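Local coordinates for NAD-dependent protein deacylase 2 (Archaeoglobus fulgidus, PDB 4TWJ) that removes acyl groups from protein lysines at the expense of NAD, deacetylating among others the N-terminal lysine of the archaeal chromatin protein Alba, at residues M121-C126 / T132-E137; A62-S67 / V158-V163; L105-R108 / R113-E116. One frame throughout, in Å; residues are numbered along the deposited sequence.

Overall arrangement
Contacts 1 and 2 meet in the three-stranded antiparallel sheet beside the zinc ion, where strands 123-126 and 158-162 are neighbours; contact 3 lies apart, in the six-stranded parallel sheet of the Rossmann-like domain, its centre about 18 Å from that of contact 1 and 20 Å from that of contact 2. Contact 2 is buried throughout, two aromatic rings closing on a proline with one indole hydrogen bond. Contact 1 is partly buried: backbone hydrogen bonds join its strands, with an ion pair on one face and apolar packing on the other. Contact 3, also partly buried, has a valine wedge and one amide-carboxylate bond.

Contact 1: residues M121-C126 / T132-E137; sequences MDKLDC and TYDWSE. With ZN (zinc ion), chain C.
K123 carries its CG beside the backbone N (chi1 -56°) and bends again at the next two torsions, which folds the chain back until K123 NZ stands 2.7 Å from D134 OD2; W135 instead sets CG anti to its own N (chi1 -179°), turning the indole toward M121. The ammonium meets OD2 on the syn side, somewhat out of the carboxylate plane, and completes a salt bridge between side chains that run alongside each other. A water donates to the same OD2 and to D122 O, tying the carboxylate to the facing backbone. With an alanine in place of K123, D134 would probably lose its ion-pair mate and keep a negative charge near that of D122, with less to fix its carboxylate.

The backbone evidence for pairing is direct: L124 and Y133 form a hydrogen-bonded antiparallel pair, N to O 2.9 Å in both directions, and W135 N reaches D122 O at 2.9 Å. On the other face L124 CD2 packs at 4.1 Å from W135 CE3, and L124 CD1 lies 4.2 Å from Y133 CB, while M121 CE lies over one face of the indole, 4.2 Å from the centroid of the six-membered ring of W135, a CH-pi contact. D125 has its salt bridge with R161 of strand 158-162, and Y133 OH bonds to R151 N.

C126 SG, at the end of the first strand, binds the zinc ion at 2.3 Å; C129, C150 and C153 complete the site. A beta hairpin carrying a CxxC pair of a Cys4 zinc site is characteristic of the sirtuin zinc-binding module.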
loop_
_atom_site.group_PDB
_atom_site.type_symbol
_atom_site.label_atom_id
_atom_site.label_comp_id
_atom_site.label_asym_id
_atom_site.label_seq_id
_atom_site.Cartn_x
_atom_site.Cartn_y
_atom_site.Cartn_z
ATOM N N MET A 121 -8.668 3.563 6.844
ATOM C CA MET A 121 -9.506 3.582 8.044
ATOM C C MET A 121 -10.038 4.974 8.390
ATOM O O MET A 121 -10.874 5.102 9.282
ATOM C CB MET A 121 -8.712 3.056 9.246
ATOM C CG MET A 121 -8.218 1.628 9.106
ATOM S SD MET A 121 -9.563 0.434 9.044
ATOM C CE MET A 121 -10.338 0.692 10.630
ATOM N N ASP A 122 -9.564 5.998 7.682
ATOM C CA ASP A 122 -9.843 7.404 8.010
ATOM C C ASP A 122 -11.328 7.749 8.157
ATOM O O ASP A 122 -11.706 8.499 9.057
ATOM C CB ASP A 122 -9.231 8.315 6.939
ATOM C CG ASP A 122 -9.106 9.752 7.396
ATOM O OD1 ASP A 122 -8.604 9.977 8.517
ATOM O OD2 ASP A 122 -9.509 10.655 6.635
ATOM N N LYS A 123 -12.152 7.219 7.258
ATOM C CA LYS A 123 -13.588 7.487 7.256
ATOM C C LYS A 123 -14.357 6.173 7.341
ATOM O O LYS A 123 -13.883 5.145 6.858
ATOM C CB LYS A 123 -13.991 8.237 5.985
ATOM C CG LYS A 123 -13.243 9.541 5.744
ATOM C CD LYS A 123 -13.634 10.635 6.727
ATOM C CE LYS A 123 -15.031 11.173 6.457
ATOM N NZ LYS A 123 -15.312 12.426 7.210
ATOM N N LEU A 124 -15.537 6.217 7.958
ATOM C CA LEU A 124 -16.357 5.024 8.165
ATOM C C LEU A 124 -17.836 5.342 7.983
ATOM O O LEU A 124 -18.246 6.500 8.079
ATOM C CB LEU A 124 -16.126 4.446 9.566
ATOM C CG LEU A 124 -14.674 4.285 10.022
ATOM C CD1 LEU A 124 -14.168 5.538 10.729
ATOM C CD2 LEU A 124 -14.533 3.079 10.940
ATOM N N ASP A 125 -18.622 4.302 7.717
ATOM C CA ASP A 125 -20.062 4.432 7.507
ATOM C C ASP A 125 -20.813 3.344 8.254
ATOM O O ASP A 125 -20.380 2.193 8.277
ATOM C CB ASP A 125 -20.402 4.287 6.027
ATOM C CG ASP A 125 -19.720 5.320 5.170
ATOM O OD1 ASP A 125 -20.246 6.446 5.055
ATOM O OD2 ASP A 125 -18.656 5.005 4.602
ATOM N N CYS A 126 -21.949 3.701 8.843
ATOM C CA CYS A 126 -22.873 2.699 9.360
ATOM C C CYS A 126 -23.700 2.148 8.203
ATOM O O CYS A 126 -24.381 2.907 7.509
ATOM C CB CYS A 126 -23.793 3.302 10.405
ATOM S SG CYS A 126 -25.085 2.181 10.973
ATOM N N THR A 132 -22.055 8.796 8.983
ATOM C CA THR A 132 -20.629 8.835 8.651
ATOM C C THR A 132 -19.781 9.226 9.857
ATOM O O THR A 132 -20.232 9.963 10.736
ATOM C CB THR A 132 -20.339 9.801 7.485
ATOM O OG1 THR A 132 -20.647 11.143 7.878
ATOM C CG2 THR A 132 -21.166 9.425 6.272
ATOM N N TYR A 133 -18.553 8.712 9.889
ATOM C CA TYR A 133 -17.638 8.909 11.011
ATOM C C TYR A 133 -16.213 9.142 10.545
ATOM O O TYR A 133 -15.817 8.687 9.469
ATOM C CB TYR A 133 -17.626 7.674 11.917
ATOM C CG TYR A 133 -18.948 7.394 12.572
ATOM C CD1 TYR A 133 -19.896 6.583 11.955
ATOM C CD2 TYR A 133 -19.259 7.946 13.810
ATOM C CE1 TYR A 133 -21.119 6.334 12.552
ATOM C CE2 TYR A 133 -20.475 7.703 14.414
ATOM C CZ TYR A 133 -21.402 6.903 13.784
ATOM O OH TYR A 133 -22.613 6.675 14.396
ATOM N N ASP A 134 -15.450 9.841 11.382
ATOM C CA ASP A 134 -14.000 9.891 11.281
ATOM C C ASP A 134 -13.415 8.880 12.252
ATOM O O ASP A 134 -13.971 8.652 13.330
ATOM C CB ASP A 134 -13.479 11.278 11.652
ATOM C CG ASP A 134 -13.963 12.353 10.714
ATOM O OD1 ASP A 134 -14.399 13.413 11.203
ATOM O OD2 ASP A 134 -13.913 12.148 9.486
ATOM N N TRP A 135 -12.281 8.296 11.880
ATOM C CA TRP A 135 -11.595 7.316 12.721
ATOM C C TRP A 135 -11.245 7.868 14.109
ATOM O O TRP A 135 -11.259 7.129 15.093
ATOM C CB TRP A 135 -10.332 6.816 12.018
ATOM C CG TRP A 135 -9.560 5.791 12.786
ATOM C CD1 TRP A 135 -8.254 5.868 13.159
ATOM C CD2 TRP A 135 -10.044 4.533 13.274
ATOM N NE1 TRP A 135 -7.887 4.738 13.846
ATOM C CE2 TRP A 135 -8.968 3.901 13.932
ATOM C CE3 TRP A 135 -11.279 3.878 13.217
ATOM C CZ2 TRP A 135 -9.090 2.644 14.534
ATOM C CZ3 TRP A 135 -11.401 2.630 13.817
ATOM C CH2 TRP A 135 -10.311 2.029 14.466
ATOM N N SER A 136 -10.955 9.165 14.179
ATOM C CA SER A 136 -10.677 9.841 15.451
ATOM C C SER A 136 -11.789 9.667 16.490
ATOM O O SER A 136 -11.533 9.778 17.690
ATOM C CB SER A 136 -10.436 11.334 15.217
ATOM O OG SER A 136 -11.591 11.965 14.697
ATOM N N GLU A 137 -13.011 9.404 16.028
ATOM C CA GLU A 137 -14.158 9.215 16.917
ATOM C C GLU A 137 -14.158 7.844 17.598
ATOM O O GLU A 137 -14.760 7.676 18.660
ATOM C CB GLU A 137 -15.465 9.423 16.148
ATOM C CG GLU A 137 -15.542 10.760 15.433
ATOM C CD GLU A 137 -16.869 10.970 14.743
ATOM O OE1 GLU A 137 -17.871 11.135 15.458
ATOM O OE2 GLU A 137 -16.918 10.977 13.501
HETATM ZN ZN ZN C . -26.347 3.628 12.285
HETATM O O HOH W 1 -11.188 11.434 9.164
#

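Contact 2: residues A62-S67 / V158-V163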
loop_
_atom_site.group_PDB
_atom_site.type_symbol
_atom_site.label_atom_id
_atom_site.label_comp_id
_atom_site.label_asym_id
_atom_site.label_seq_id
_atom_site.Cartn_x
_atom_site.Cartn_y
_atom_site.Cartn_z
ATOM N N ALA A 62 -16.218 -9.738 14.280
ATOM C CA ALA A 62 -15.014 -10.505 13.944
ATOM C C ALA A 62 -13.990 -9.660 13.182
ATOM O O ALA A 62 -12.797 -9.720 13.465
ATOM C CB ALA A 62 -15.373 -11.753 13.149
ATOM N N PHE A 63 -14.456 -8.867 12.220
ATOM C CA PHE A 63 -13.570 -7.955 11.507
ATOM C C PHE A 63 -12.871 -7.001 12.474
ATOM O O PHE A 63 -11.664 -6.780 12.383
ATOM C CB PHE A 63 -14.341 -7.145 10.458
ATOM C CG PHE A 63 -13.567 -5.982 9.914
ATOM C CD1 PHE A 63 -12.641 -6.162 8.897
ATOM C CD2 PHE A 63 -13.744 -4.707 10.438
ATOM C CE1 PHE A 63 -11.915 -5.096 8.405
ATOM C CE2 PHE A 63 -13.016 -3.637 9.952
ATOM C CZ PHE A 63 -12.101 -3.830 8.933
ATOM N N TRP A 64 -13.636 -6.428 13.397
ATOM C CA TRP A 64 -13.068 -5.460 14.330
ATOM C C TRP A 64 -12.113 -6.100 15.346
ATOM O O TRP A 64 -11.076 -5.519 15.665
ATOM C CB TRP A 64 -14.180 -4.664 15.016
ATOM C CG TRP A 64 -14.756 -3.616 14.109
ATOM C CD1 TRP A 64 -16.036 -3.535 13.637
ATOM C CD2 TRP A 64 -14.050 -2.509 13.544
ATOM N NE1 TRP A 64 -16.173 -2.430 12.825
ATOM C CE2 TRP A 64 -14.965 -1.786 12.753
ATOM C CE3 TRP A 64 -12.732 -2.052 13.645
ATOM C CZ2 TRP A 64 -14.602 -0.635 12.056
ATOM C CZ3 TRP A 64 -12.373 -0.910 12.965
ATOM C CH2 TRP A 64 -13.306 -0.210 12.177
ATOM N N GLU A 65 -12.451 -7.285 15.842
ATOM C CA GLU A 65 -11.558 -8.006 16.757
ATOM C C GLU A 65 -10.262 -8.411 16.044
ATOM O O GLU A 65 -9.181 -8.341 16.621
ATOM C CB GLU A 65 -12.254 -9.240 17.346
ATOM C CG GLU A 65 -13.447 -8.922 18.242
ATOM C CD GLU A 65 -13.066 -8.308 19.577
ATOM O OE1 GLU A 65 -13.955 -7.714 20.233
ATOM O OE2 GLU A 65 -11.890 -8.418 19.982
ATOM N N PHE A 66 -10.378 -8.817 14.783
ATOM C CA PHE A 66 -9.205 -9.119 13.965
ATOM C C PHE A 66 -8.333 -7.874 13.787
ATOM O O PHE A 66 -7.114 -7.944 13.916
ATOM C CB PHE A 66 -9.629 -9.675 12.604
ATOM C CG PHE A 66 -8.493 -9.853 11.638
ATOM C CD1 PHE A 66 -7.532 -10.833 11.851
ATOM C CD2 PHE A 66 -8.385 -9.041 10.515
ATOM C CE1 PHE A 66 -6.482 -11.001 10.960
ATOM C CE2 PHE A 66 -7.338 -9.205 9.619
ATOM C CZ PHE A 66 -6.384 -10.186 9.844
ATOM N N SER A 67 -8.968 -6.734 13.520
ATOM C CA SER A 67 -8.249 -5.473 13.339
ATOM C C SER A 67 -7.514 -5.043 14.610
ATOM O O SER A 67 -6.427 -4.466 14.538
ATOM C CB SER A 67 -9.208 -4.366 12.887
ATOM O OG SER A 67 -9.777 -4.662 11.624
ATOM N N VAL A 158 -20.543 -0.820 11.588
ATOM C CA VAL A 158 -19.741 0.340 11.212
ATOM C C VAL A 158 -18.594 -0.159 10.346
ATOM O O VAL A 158 -17.689 -0.842 10.835
ATOM C CB VAL A 158 -19.179 1.086 12.435
ATOM C CG1 VAL A 158 -18.301 2.257 11.993
ATOM C CG2 VAL A 158 -20.315 1.566 13.326
ATOM N N LYS A 159 -18.649 0.173 9.060
ATOM C CA LYS A 159 -17.671 -0.309 8.091
ATOM C C LYS A 159 -16.708 0.816 7.711
ATOM O O LYS A 159 -17.150 1.877 7.279
ATOM C CB LYS A 159 -18.376 -0.822 6.836
ATOM C CG LYS A 159 -17.453 -1.528 5.851
ATOM C CD LYS A 159 -18.124 -1.751 4.511
ATOM C CE LYS A 159 -17.172 -2.422 3.534
ATOM N NZ LYS A 159 -16.155 -1.476 2.995
ATOM N N PRO A 160 -15.391 0.585 7.857
ATOM C CA PRO A 160 -14.461 1.605 7.390
ATOM C C PRO A 160 -14.466 1.671 5.871
ATOM O O PRO A 160 -14.808 0.683 5.216
ATOM C CB PRO A 160 -13.110 1.113 7.910
ATOM C CG PRO A 160 -13.250 -0.365 7.982
ATOM C CD PRO A 160 -14.697 -0.650 8.269
ATOM N N ARG A 161 -14.084 2.817 5.313
ATOM C CA ARG A 161 -13.998 2.968 3.858
ATOM C C ARG A 161 -12.725 2.307 3.327
ATOM O O ARG A 161 -11.870 2.936 2.693
ATOM C CB ARG A 161 -14.108 4.438 3.456
ATOM C CG ARG A 161 -15.499 4.977 3.699
ATOM C CD ARG A 161 -15.706 6.362 3.121
ATOM N NE ARG A 161 -16.982 6.911 3.572
ATOM C CZ ARG A 161 -17.356 8.181 3.437
ATOM N NH1 ARG A 161 -16.557 9.068 2.847
ATOM N NH2 ARG A 161 -18.541 8.569 3.894
ATOM N N VAL A 162 -12.637 1.016 3.617
ATOM C CA VAL A 162 -11.569 0.146 3.173
ATOM C C VAL A 162 -12.204 -0.832 2.202
ATOM O O VAL A 162 -13.340 -1.263 2.405
ATOM C CB VAL A 162 -10.965 -0.617 4.369
ATOM C CG1 VAL A 162 -10.110 -1.798 3.916
ATOM C CG2 VAL A 162 -10.157 0.333 5.240
ATOM N N VAL A 163 -11.477 -1.173 1.146
ATOM C CA VAL A 163 -11.918 -2.208 0.226
ATOM C C VAL A 163 -11.623 -3.556 0.873
ATOM O O VAL A 163 -10.461 -3.920 1.045
ATOM C CB VAL A 163 -11.182 -2.115 -1.125
ATOM C CG1 VAL A 163 -11.648 -3.221 -2.064
ATOM C CG2 VAL A 163 -11.408 -0.749 -1.758
HETATM O O HOH W 2 -18.913 -2.102 13.635
#
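V158 makes the polar part of the contact: V158 O accepts from W64 NE1 at 3.0 Å, with the donor in the carbonyl plane and the acceptor at the indole edge, 6° out of the ring plane. The N-H...O angle of 141° shows a bent bond, and a water that accepts from V158 N also takes a weak bond from NE1. The K159 side chain leaves the strand on the side away from helix 60-73, extended through its first three torsions and turning only at the last (chi4 -76°), which lets K159 NZ donate to V162 O at 2.9 Å and pair with E167.

P160 comes next and fills the angle between two rings. P160 CG lies 3.8 Å from F63 CZ, and P160 CD is 3.8 Å from W64 CZ2. The edge of F63 is turned to the indole face, its CE2 3.7 Å above the W64 ring plane and over its centre. Beyond the inverse gamma turn at R161, V162 packs on the modified side chain of the bound peptide, as F63 does.

Apolar surface therefore carries most of this buried contact, and the one direct hydrogen bond between the segments gives the indole N-H a fixed acceptor, which restricts how W64 can turn.

Contact 3: residues L105-R108 / R113-E116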
loop_
_atom_site.group_PDB
_atom_site.type_symbol
_atom_site.label_atom_id
_atom_site.label_comp_id
_atom_site.label_asym_id
_atom_site.label_seq_id
_atom_site.Cartn_x
_atom_site.Cartn_y
_atom_site.Cartn_z
ATOM N N LEU A 105 0.400 5.340 6.451
ATOM C CA LEU A 105 1.781 5.589 6.875
ATOM C C LEU A 105 2.585 6.375 5.845
ATOM O O LEU A 105 3.497 7.122 6.211
ATOM C CB LEU A 105 2.501 4.281 7.206
ATOM C CG LEU A 105 2.045 3.575 8.486
ATOM C CD1 LEU A 105 2.726 2.226 8.622
ATOM C CD2 LEU A 105 2.328 4.436 9.705
ATOM N N HIS A 106 2.260 6.212 4.564
ATOM C CA HIS A 106 2.925 6.996 3.523
ATOM C C HIS A 106 2.681 8.490 3.734
ATOM O O HIS A 106 3.627 9.282 3.735
ATOM C CB HIS A 106 2.466 6.575 2.123
ATOM C CG HIS A 106 3.027 5.260 1.673
ATOM N ND1 HIS A 106 4.380 5.036 1.541
ATOM C CD2 HIS A 106 2.418 4.109 1.300
ATOM C CE1 HIS A 106 4.581 3.800 1.121
ATOM N NE2 HIS A 106 3.406 3.215 0.966
ATOM N N GLN A 107 1.417 8.860 3.933
ATOM C CA GLN A 107 1.037 10.262 4.132
ATOM C C GLN A 107 1.648 10.828 5.410
ATOM O O GLN A 107 2.083 11.979 5.433
ATOM C CB GLN A 107 -0.485 10.431 4.186
ATOM C CG GLN A 107 -1.216 10.088 2.899
ATOM C CD GLN A 107 -1.700 8.656 2.882
ATOM O OE1 GLN A 107 -0.932 7.735 3.143
ATOM N NE2 GLN A 107 -2.983 8.462 2.599
ATOM N N ARG A 108 1.683 10.012 6.462
ATOM C CA ARG A 108 2.257 10.424 7.746
ATOM C C ARG A 108 3.780 10.585 7.682
ATOM O O ARG A 108 4.370 11.275 8.518
ATOM C CB ARG A 108 1.872 9.438 8.854
ATOM C CG ARG A 108 0.393 9.480 9.216
ATOM C CD ARG A 108 0.154 9.176 10.687
ATOM N NE ARG A 108 0.460 7.790 11.027
ATOM C CZ ARG A 108 0.347 7.268 12.248
ATOM N NH1 ARG A 108 -0.064 8.012 13.272
ATOM N NH2 ARG A 108 0.650 5.992 12.450
ATOM N N ARG A 113 1.472 12.474 -3.135
ATOM C CA ARG A 113 0.779 11.793 -4.224
ATOM C C ARG A 113 0.636 10.305 -3.917
ATOM O O ARG A 113 1.383 9.482 -4.443
ATOM C CB ARG A 113 1.531 11.999 -5.540
ATOM N N VAL A 114 -0.327 9.975 -3.059
ATOM C CA VAL A 114 -0.564 8.593 -2.630
ATOM C C VAL A 114 -1.916 8.102 -3.143
ATOM O O VAL A 114 -2.955 8.707 -2.863
ATOM C CB VAL A 114 -0.525 8.463 -1.089
ATOM C CG1 VAL A 114 -0.791 7.027 -0.655
ATOM C CG2 VAL A 114 0.816 8.945 -0.548
ATOM N N LEU A 115 -1.892 7.009 -3.903
ATOM C CA LEU A 115 -3.104 6.387 -4.423
ATOM C C LEU A 115 -3.450 5.157 -3.584
ATOM O O LEU A 115 -2.774 4.126 -3.653
ATOM C CB LEU A 115 -2.919 6.011 -5.897
ATOM C CG LEU A 115 -2.679 7.199 -6.834
ATOM C CD1 LEU A 115 -2.280 6.726 -8.225
ATOM C CD2 LEU A 115 -3.912 8.091 -6.904
ATOM N N GLU A 116 -4.499 5.291 -2.774
ATOM C CA GLU A 116 -4.921 4.239 -1.850
ATOM C C GLU A 116 -5.899 3.291 -2.537
ATOM O O GLU A 116 -7.116 3.511 -2.539
ATOM C CB GLU A 116 -5.538 4.855 -0.588
ATOM C CG GLU A 116 -4.527 5.613 0.257
ATOM C CD GLU A 116 -5.144 6.272 1.473
ATOM O OE1 GLU A 116 -4.594 6.096 2.579
ATOM O OE2 GLU A 116 -6.170 6.967 1.319
#
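Q107 and V114 bring the largest surfaces to this contact, about 61 and 60 Å², which joins helix 105-108 to strand 114-116 within a beta-alpha-beta unit begun by strand 94-99. The unit belongs to the parallel sheet of the Rossmann-like sirtuin domain, and strand 114-116 is the outermost on its side within the chain.

V114 points toward the helix and splits its two methyls between neighbouring residues. V114 CG1, anti to the backbone N (chi1 179°), approaches Q107 OE1 to 3.9 Å, and V114 CG2 approaches H106 CB at the same 3.9 Å. The branched side chain is thereby wedged against one turn of helix, crossing the Q107 chain obliquely while V114 CB lies 4.1 Å from Q107 CD. T99 of the adjoining strand also touches V114, which continues the packing into the sheet.

H106 adds a smaller share. Only its CB meets V114; the imidazole is directed into the domain, where H106 NE2 is hydrogen-bonded to T22 OG1 and the ring meets H82 edge-to-face. I26, one of the NAD-binding residues, has its side chain about 4 Å from that of H106, so the contact borders the nucleotide site.

Q107 bends at its second torsion (chi2 94°), and this carries the amide across V114 to E116, whose chain extends beyond CG to meet it from the opposite direction. The two flat groups stand nearly perpendicular, 77° apart. Q107 NE2 donates to E116 OE1 at 2.9 Å, with the oxygen in the amide plane but the nitrogen above the carboxylate plane.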